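Local structure of Tp0751 (Treponema pallidum, 5JK2) at residues Gly44-Leu49 / Val120-His125; Ala77-Ser82 / Val102-Arg107. The protein acts as an adhesin that mediates attachment to extracellular matrix components and interactions with host cells, through a non-canonical lipocalin domain. The protein carries 1 engineered substitution. All blocks are in the same frame, centred on the assembly; numbering follows the deposited sequence.

Contact 1. Residues Gly44-Leu49 / Val120-His125; sequences GALQHL and VTFESH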
loop_
_atom_site.group_PDB
_atom_site.type_symbol
_atom_site.label_atom_id
_atom_site.label_comp_id
_atom_site.label_asym_id
_atom_site.label_seq_id
_atom_site.Cartn_x
_atom_site.Cartn_y
_atom_site.Cartn_z
ATOM N N GLY A 44 -9.832 13.340 -5.851
ATOM C CA GLY A 44 -8.496 13.531 -5.316
ATOM C C GLY A 44 -7.869 12.305 -4.682
ATOM O O GLY A 44 -6.759 11.921 -5.051
ATOM N N ALA A 45 -8.580 11.677 -3.746
ATOM C CA ALA A 45 -7.991 10.620 -2.925
ATOM C C ALA A 45 -8.585 9.231 -3.158
ATOM O O ALA A 45 -9.740 8.966 -2.818
ATOM C CB ALA A 45 -8.121 10.984 -1.457
ATOM N N LEU A 46 -7.772 8.357 -3.746
ATOM C CA LEU A 46 -8.005 6.916 -3.726
ATOM C C LEU A 46 -7.162 6.318 -2.601
ATOM O O LEU A 46 -7.427 5.219 -2.112
ATOM C CB LEU A 46 -7.650 6.284 -5.078
ATOM C CG LEU A 46 -7.261 4.800 -5.109
ATOM C CD1 LEU A 46 -8.433 3.907 -4.736
ATOM C CD2 LEU A 46 -6.716 4.428 -6.481
ATOM N N GLN A 47 -6.142 7.068 -2.194
ATOM C CA GLN A 47 -5.229 6.650 -1.140
ATOM C C GLN A 47 -5.974 6.432 0.165
ATOM O O GLN A 47 -5.570 5.624 0.999
ATOM C CB GLN A 47 -4.133 7.700 -0.937
ATOM C CG GLN A 47 -3.414 8.122 -2.214
ATOM C CD GLN A 47 -2.300 9.120 -1.955
ATOM O OE1 GLN A 47 -1.986 9.432 -0.806
ATOM N NE2 GLN A 47 -1.695 9.626 -3.024
ATOM N N HIS A 48 -7.071 7.163 0.334
ATOM C CA HIS A 48 -7.841 7.120 1.567
ATOM C C HIS A 48 -8.335 5.703 1.848
ATOM O O HIS A 48 -8.600 5.342 2.996
ATOM C CB HIS A 48 -9.013 8.098 1.487
ATOM C CG HIS A 48 -9.501 8.572 2.821
ATOM N ND1 HIS A 48 -10.367 9.635 2.964
ATOM C CD2 HIS A 48 -9.238 8.130 4.076
ATOM C CE1 HIS A 48 -10.619 9.826 4.246
ATOM N NE2 HIS A 48 -9.948 8.928 4.942
ATOM N N LEU A 49 -8.437 4.898 0.795
ATOM C CA LEU A 49 -8.835 3.502 0.936
ATOM C C LEU A 49 -7.684 2.638 1.439
ATOM O O LEU A 49 -7.908 1.555 1.976
ATOM C CB LEU A 49 -9.346 2.950 -0.398
ATOM C CG LEU A 49 -10.741 3.385 -0.855
ATOM C CD1 LEU A 49 -11.022 2.861 -2.252
ATOM C CD2 LEU A 49 -11.811 2.907 0.120
ATOM N N VAL A 120 0.767 -0.144 -6.011
ATOM C CA VAL A 120 -0.473 -0.653 -5.439
ATOM C C VAL A 120 -1.631 -0.548 -6.425
ATOM O O VAL A 120 -2.137 0.545 -6.686
ATOM C CB VAL A 120 -0.851 0.107 -4.158
ATOM C CG1 VAL A 120 -2.082 -0.515 -3.523
ATOM C CG2 VAL A 120 0.318 0.117 -3.185
ATOM N N THR A 121 -2.058 -1.693 -6.947
ATOM C CA THR A 121 -3.154 -1.750 -7.908
ATOM C C THR A 121 -4.405 -2.304 -7.244
ATOM O O THR A 121 -4.448 -3.468 -6.847
ATOM C CB THR A 121 -2.794 -2.620 -9.126
ATOM O OG1 THR A 121 -1.569 -2.156 -9.705
ATOM C CG2 THR A 121 -3.899 -2.568 -10.174
ATOM N N PHE A 122 -5.420 -1.456 -7.123
ATOM C CA PHE A 122 -6.688 -1.849 -6.526
ATOM C C PHE A 122 -7.488 -2.777 -7.427
ATOM O O PHE A 122 -7.545 -2.585 -8.641
ATOM C CB PHE A 122 -7.533 -0.618 -6.211
ATOM C CG PHE A 122 -7.207 0.030 -4.900
ATOM C CD1 PHE A 122 -6.208 0.980 -4.807
ATOM C CD2 PHE A 122 -7.920 -0.299 -3.762
ATOM C CE1 PHE A 122 -5.922 1.581 -3.599
ATOM C CE2 PHE A 122 -7.638 0.297 -2.557
ATOM C CZ PHE A 122 -6.639 1.239 -2.475
ATOM N N GLU A 123 -8.108 -3.779 -6.813
ATOM C CA GLU A 123 -9.033 -4.667 -7.505
ATOM C C GLU A 123 -10.425 -4.418 -6.944
ATOM O O GLU A 123 -11.426 -4.495 -7.655
ATOM C CB GLU A 123 -8.629 -6.134 -7.329
ATOM C CG GLU A 123 -7.126 -6.386 -7.426
ATOM C CD GLU A 123 -6.771 -7.854 -7.286
ATOM O OE1 GLU A 123 -5.572 -8.166 -7.126
ATOM O OE2 GLU A 123 -7.691 -8.697 -7.338
ATOM N N SER A 124 -10.468 -4.112 -5.653
ATOM C CA SER A 124 -11.706 -3.773 -4.970
ATOM C C SER A 124 -11.368 -2.830 -3.832
ATOM O O SER A 124 -10.204 -2.496 -3.627
ATOM C CB SER A 124 -12.408 -5.022 -4.440
ATOM O OG SER A 124 -12.455 -6.037 -5.426
ATOM N N HIS A 125 -12.378 -2.410 -3.082
ATOM C CA HIS A 125 -12.151 -1.458 -2.007
ATOM C C HIS A 125 -11.308 -2.079 -0.892
ATOM O O HIS A 125 -10.660 -1.365 -0.128
ATOM C CB HIS A 125 -13.484 -0.947 -1.449
ATOM C CG HIS A 125 -14.111 -1.857 -0.440
ATOM N ND1 HIS A 125 -13.773 -1.829 0.896
ATOM C CD2 HIS A 125 -15.060 -2.813 -0.568
ATOM C CE1 HIS A 125 -14.485 -2.733 1.547
ATOM N NE2 HIS A 125 -15.274 -3.344 0.682
#
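The ring of F122 carries L46 on one face: methyl CD1 sits 3.8 Å from the centroid of the F122 ring and 18° off its normal, displaced toward the rim, a CH-pi contact. In the ring plane the carbonyl O of S124 lies at the edge, while at the far end of the ring L49 approaches obliquely, its CB 3.8 Å from F122 CZ. The approach of L46 is closest on the CE1 side of the ring, where L46 CD1 comes within 3.6 Å of F122 CE1. L46 CG and CD2 also reach the CD1-CE1 side; the branched end of the leucine, not its CB, makes the contact. L46 gets there with CG anti to its backbone N (chi1 155°), and the two side chains lie alongside each other, running in opposing senses. Residues 44-49 belong to the loop between helix 26-39 and strand 52-56, and F122 lies on strand 115-122; the contact packs this loop against that strand of the eight-stranded, calycin-type barrel. Just beyond F122, E123 and S124 form a classic beta bulge, where the chain turns a corner at E123. W35 of helix 26-39 touches both F122 and L49. R31 of the same helix ties the two segments together, its NH1 hydrogen-bonding to the carbonyl oxygens of both L49 and H125.

Contact 2. Residues Ala77-Ser82 / Val102-Arg107; sequences AEITFS and VSFLTR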
loop_
_atom_site.group_PDB
_atom_site.type_symbol
_atom_site.label_atom_id
_atom_site.label_comp_id
_atom_site.label_asym_id
_atom_site.label_seq_id
_atom_site.Cartn_x
_atom_site.Cartn_y
_atom_site.Cartn_z
ATOM N N ALA A 77 2.023 9.604 6.983
ATOM C CA ALA A 77 2.446 9.308 5.618
ATOM C C ALA A 77 3.603 8.315 5.614
ATOM O O ALA A 77 4.677 8.591 5.076
ATOM C CB ALA A 77 2.836 10.586 4.898
ATOM N N GLU A 78 3.371 7.167 6.240
ATOM C CA GLU A 78 4.358 6.103 6.336
ATOM C C GLU A 78 3.778 4.803 5.812
ATOM O O GLU A 78 2.567 4.680 5.629
ATOM C CB GLU A 78 4.807 5.913 7.785
ATOM C CG GLU A 78 5.714 7.010 8.304
ATOM C CD GLU A 78 5.878 6.963 9.809
ATOM O OE1 GLU A 78 5.128 6.213 10.469
ATOM O OE2 GLU A 78 6.757 7.678 10.336
ATOM N N ILE A 79 4.651 3.832 5.572
ATOM C CA ILE A 79 4.220 2.496 5.204
ATOM C C ILE A 79 5.089 1.499 5.946
ATOM O O ILE A 79 6.296 1.414 5.714
ATOM C CB ILE A 79 4.301 2.257 3.688
ATOM C CG1 ILE A 79 3.348 3.206 2.949
ATOM C CG2 ILE A 79 3.955 0.806 3.364
ATOM C CD1 ILE A 79 3.536 3.234 1.445
ATOM N N THR A 80 4.464 0.757 6.851
ATOM C CA THR A 80 5.178 -0.195 7.683
ATOM C C THR A 80 5.128 -1.574 7.048
ATOM O O THR A 80 4.062 -2.064 6.679
ATOM C CB THR A 80 4.589 -0.259 9.110
ATOM O OG1 THR A 80 3.466 -1.148 9.136
ATOM C CG2 THR A 80 4.158 1.126 9.582
ATOM N N PHE A 81 6.301 -2.185 6.919
ATOM C CA PHE A 81 6.441 -3.508 6.328
ATOM C C PHE A 81 6.782 -4.527 7.398
ATOM O O PHE A 81 7.797 -4.392 8.075
ATOM C CB PHE A 81 7.533 -3.507 5.262
ATOM C CG PHE A 81 7.304 -2.526 4.156
ATOM C CD1 PHE A 81 7.551 -1.177 4.345
ATOM C CD2 PHE A 81 6.863 -2.956 2.919
ATOM C CE1 PHE A 81 7.347 -0.273 3.323
ATOM C CE2 PHE A 81 6.659 -2.062 1.893
ATOM C CZ PHE A 81 6.901 -0.716 2.093
ATOM N N SER A 82 5.949 -5.556 7.533
ATOM C CA SER A 82 6.116 -6.544 8.595
ATOM C C SER A 82 5.991 -7.984 8.111
ATOM O O SER A 82 5.132 -8.310 7.295
ATOM C CB SER A 82 5.087 -6.314 9.706
ATOM O OG SER A 82 5.225 -5.030 10.283
ATOM N N VAL A 102 -2.057 3.432 -7.261
ATOM C CA VAL A 102 -1.283 4.370 -6.456
ATOM C C VAL A 102 0.185 3.973 -6.535
ATOM O O VAL A 102 0.539 2.829 -6.250
ATOM C CB VAL A 102 -1.731 4.385 -4.987
ATOM C CG1 VAL A 102 -1.046 5.518 -4.234
ATOM C CG2 VAL A 102 -3.240 4.530 -4.894
ATOM N N SER A 103 1.034 4.918 -6.924
ATOM C CA SER A 103 2.462 4.664 -7.061
ATOM C C SER A 103 3.252 5.448 -6.022
ATOM O O SER A 103 3.289 6.679 -6.053
ATOM C CB SER A 103 2.937 5.022 -8.469
ATOM O OG SER A 103 2.486 4.065 -9.412
ATOM N N PHE A 104 3.888 4.722 -5.110
ATOM C CA PHE A 104 4.608 5.328 -3.999
ATOM C C PHE A 104 6.109 5.409 -4.230
ATOM O O PHE A 104 6.697 4.541 -4.873
ATOM C CB PHE A 104 4.362 4.537 -2.718
ATOM C CG PHE A 104 2.969 4.652 -2.191
ATOM C CD1 PHE A 104 2.632 5.665 -1.311
ATOM C CD2 PHE A 104 1.998 3.738 -2.560
ATOM C CE1 PHE A 104 1.352 5.772 -0.814
ATOM C CE2 PHE A 104 0.715 3.839 -2.067
ATOM C CZ PHE A 104 0.390 4.858 -1.193
ATOM N N LEU A 105 6.718 6.463 -3.692
ATOM C CA LEU A 105 8.167 6.537 -3.545
ATOM C C LEU A 105 8.446 6.738 -2.066
ATOM O O LEU A 105 8.240 7.827 -1.530
ATOM C CB LEU A 105 8.774 7.672 -4.382
ATOM C CG LEU A 105 10.306 7.766 -4.495
ATOM C CD1 LEU A 105 10.942 8.362 -3.243
ATOM C CD2 LEU A 105 10.936 6.411 -4.810
ATOM N N THR A 106 8.906 5.677 -1.412
ATOM C CA THR A 106 9.092 5.684 0.030
ATOM C C THR A 106 10.572 5.598 0.385
ATOM O O THR A 106 11.387 5.229 -0.453
ATOM C CB THR A 106 8.344 4.520 0.690
ATOM O OG1 THR A 106 9.075 3.304 0.493
ATOM C CG2 THR A 106 6.953 4.367 0.097
ATOM N N ARG A 107 10.908 5.930 1.628
ATOM C CA ARG A 107 12.299 5.999 2.057
ATOM C C ARG A 107 12.473 5.502 3.485
ATOM O O ARG A 107 11.765 5.937 4.395
ATOM C CB ARG A 107 12.802 7.435 1.931
ATOM C CG ARG A 107 14.108 7.731 2.657
ATOM C CD ARG A 107 14.553 9.164 2.406
ATOM N NE ARG A 107 13.433 10.104 2.450
ATOM C CZ ARG A 107 12.918 10.618 3.566
ATOM N NH1 ARG A 107 11.900 11.463 3.495
ATOM N NH2 ARG A 107 13.414 10.287 4.752
#
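I79 and F104 point their side chains at each other from strands that are not neighbours in the sheet, and I79 slants across the phenylalanine rather than running along it. Its terminal methyl does the touching: I79 CD1 stands over one face of the F104 ring, 4.0 Å from the centroid and 17° off the normal. The offset is toward the rim on the CD1 side, with I79 CD1 3.8 Å from F104 CD1. Chain extension delivers this methyl, since CD1 is anti to CA about the CB-CG1 bond (chi2 169°). T106 meets I79 at about a right angle and presents its methyl, T106 CG2 lying 3.8 Å from I79 CD1. I79 CD1 is thus shared between an aromatic face and a threonine methyl two residues further along the same strand. The hydroxyl of T106 serves another partner: OG1 is hydrogen-bonded to the carbonyl O of R116 on strand 115-122. F90, from the intervening strand 86-98, also packs on T106, and L118 and V120 touch F104. Meeting inside the barrel although strand 86-98 separates their strands in the sheet, these residues form part of its largely apolar interior, an arrangement typical of an antiparallel, lipocalin-like beta-barrel.

Overall arrangement
Both contacts belong to the Pallilysin beta-barrel domain, an antiparallel barrel whose eight strands follow chain order, and their centres lie about 14 Å apart. Along the chain, contact 2 is nested within contact 1: residues 77-82 and 102-107 both fall between 44-49 and 120-125. The two share the pairing of strands 101-108 and 115-122, where V120 O and V102 N, 2.9 Å apart, probably form a hydrogen bond. Side chains continue the link: L46 and Q47 pack on V102, and V120 packs on F104. A chain of contacts therefore leads from the loop after helix 26-39, by way of V102 and V120, to the inward-facing side chains of contact 2.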